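PDB 4KOQ: single-stranded DNA-binding protein WHY3, chloroplastic, which binds single-stranded DNA as a homotetramer, protecting the plastid genome from illegitimate recombination in chloroplasts and repressing transcription of a kinesin gene in the nucleus. Local coordinates for residues A[93-97]-A[98-102]. Numbering follows the deposited sequence.
Sequences PFKGK and GDEGK
Lys97 and Glu100 close a type I beta turn, the amide N of Glu100 donating to Lys97 O at 2.7 Å, and with this turn the chain folds back until the CA atoms of Lys95 and Glu100 lie 4.7 Å apart; a type II turn from Asp99 to Lys102 overlaps it. Glu100 spans this small loop with its side chain. CG stands anti to the backbone N (chi1 164°) and the rest of the chain runs out extended, which carries the carboxylate across to the peptide of Gly96; there Gly96 N gives Glu100 OE2 a hydrogen bond of 3.1 Å, fairly straight but arriving from above the carboxylate plane. Glutamate suits the place because it has the length for this reach. Gly96 has backbone angles at which a CB would press on the preceding carbonyl O, and Gly101, with positive phi, occupies the third position of the type II turn, a classic glycine site. The whole forms the connection between antiparallel strands 87-91 and 103-111 of the Whirly domain, at the protein surface, and Asp92 braces its two ends by accepting hydrogen bonds from Phe94 N and Gly101 N. Lys95 lays its aliphatic CD 3.8 Å from Glu100 OE1, while its NZ remains 5.9 Å from that oxygen, too far for a salt bridge. On the other flank the Phe94 ring meets Asp99 obliquely: Phe94 CG lies 3.6 Å from Asp99 CB, with ring and carboxylate planes 54° apart. The Phe94 side chain also touches Val103, so an apolar residue suits this junction of loop and strand 103-111, and Pro93 CB lies above one ring face, displaced toward the rim. An alanine at Phe94 would keep the CB contact with Asp99, but losing the ring would probably deprive Val103 and part of Asp99 CB of apolar cover and let the loop shift.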
loop_
_atom_site.group_PDB
_atom_site.type_symbol
_atom_site.label_atom_id
_atom_site.label_comp_id
_atom_site.label_asym_id
_atom_site.label_seq_id
_atom_site.Cartn_x
_atom_site.Cartn_y
_atom_site.Cartn_z
ATOM N N PRO A 93 10.699 27.208 14.928
ATOM C CA PRO A 93 9.670 27.776 14.042
ATOM C C PRO A 93 10.080 29.112 13.427
ATOM O O PRO A 93 9.427 29.584 12.500
ATOM C CB PRO A 93 8.484 28.018 14.967
ATOM C CG PRO A 93 8.838 27.466 16.272
ATOM C CD PRO A 93 10.290 27.235 16.336
ATOM N N PHE A 94 11.138 29.719 13.952
ATOM C CA PHE A 94 11.580 31.011 13.453
ATOM C C PHE A 94 13.009 30.896 12.966
ATOM O O PHE A 94 13.754 31.872 13.013
ATOM C CB PHE A 94 11.486 32.087 14.546
ATOM C CG PHE A 94 10.136 32.198 15.189
ATOM C CD1 PHE A 94 9.070 32.767 14.511
ATOM C CD2 PHE A 94 9.935 31.747 16.482
ATOM C CE1 PHE A 94 7.819 32.870 15.112
ATOM C CE2 PHE A 94 8.691 31.840 17.093
ATOM C CZ PHE A 94 7.632 32.406 16.410
ATOM N N LYS A 95 13.405 29.712 12.502
ATOM C CA LYS A 95 14.731 29.578 11.903
ATOM C C LYS A 95 14.815 30.552 10.749
ATOM O O LYS A 95 13.854 30.703 9.989
ATOM C CB LYS A 95 15.011 28.155 11.419
ATOM C CG LYS A 95 15.809 27.331 12.411
ATOM C CD LYS A 95 17.301 27.450 12.187
ATOM C CE LYS A 95 17.769 26.666 10.962
ATOM N NZ LYS A 95 17.656 25.187 11.138
ATOM N N GLY A 96 15.960 31.222 10.639
ATOM C CA GLY A 96 16.135 32.292 9.677
ATOM C C GLY A 96 15.756 33.605 10.321
ATOM O O GLY A 96 16.619 34.411 10.655
ATOM N N LYS A 97 14.454 33.791 10.519
ATOM C CA LYS A 97 13.908 35.013 11.104
ATOM C C LYS A 97 14.560 35.450 12.415
ATOM O O LYS A 97 15.081 34.633 13.175
ATOM C CB LYS A 97 12.437 34.814 11.482
ATOM C CG LYS A 97 11.479 34.729 10.294
ATOM C CD LYS A 97 11.108 33.294 9.952
ATOM C CE LYS A 97 9.904 33.228 9.019
ATOM N NZ LYS A 97 9.333 31.849 8.951
ATOM N N GLY A 98 14.519 36.755 12.673
ATOM C CA GLY A 98 15.150 37.327 13.847
ATOM C C GLY A 98 14.726 36.769 15.190
ATOM O O GLY A 98 15.294 37.123 16.222
ATOM N N ASP A 99 13.723 35.897 15.187
ATOM C CA ASP A 99 13.315 35.230 16.416
ATOM C C ASP A 99 13.947 33.841 16.533
ATOM O O ASP A 99 13.627 33.080 17.442
ATOM C CB ASP A 99 11.793 35.152 16.487
ATOM C CG ASP A 99 11.138 36.518 16.346
ATOM O OD1 ASP A 99 10.876 36.938 15.192
ATOM O OD2 ASP A 99 10.899 37.171 17.389
ATOM N N GLU A 100 14.859 33.518 15.623
ATOM C CA GLU A 100 15.549 32.236 15.684
ATOM C C GLU A 100 16.132 32.001 17.070
ATOM O O GLU A 100 16.647 32.922 17.706
ATOM C CB GLU A 100 16.650 32.146 14.627
ATOM C CG GLU A 100 17.628 31.020 14.889
ATOM C CD GLU A 100 18.556 30.749 13.726
ATOM O OE1 GLU A 100 19.541 30.005 13.920
ATOM O OE2 GLU A 100 18.290 31.255 12.616
ATOM N N GLY A 101 16.030 30.760 17.536
ATOM C CA GLY A 101 16.631 30.350 18.786
ATOM C C GLY A 101 15.829 30.661 20.026
ATOM O O GLY A 101 16.213 30.260 21.122
ATOM N N LYS A 102 14.714 31.368 19.885
ATOM C CA LYS A 102 13.952 31.772 21.060
ATOM C C LYS A 102 12.865 30.757 21.450
ATOM O O LYS A 102 12.463 30.692 22.613
ATOM C CB LYS A 102 13.328 33.134 20.838
ATOM C CG LYS A 102 14.365 34.259 20.800
ATOM C CD LYS A 102 13.700 35.577 20.518
ATOM C CE LYS A 102 14.732 36.682 20.257
ATOM N NZ LYS A 102 14.039 37.967 19.993
#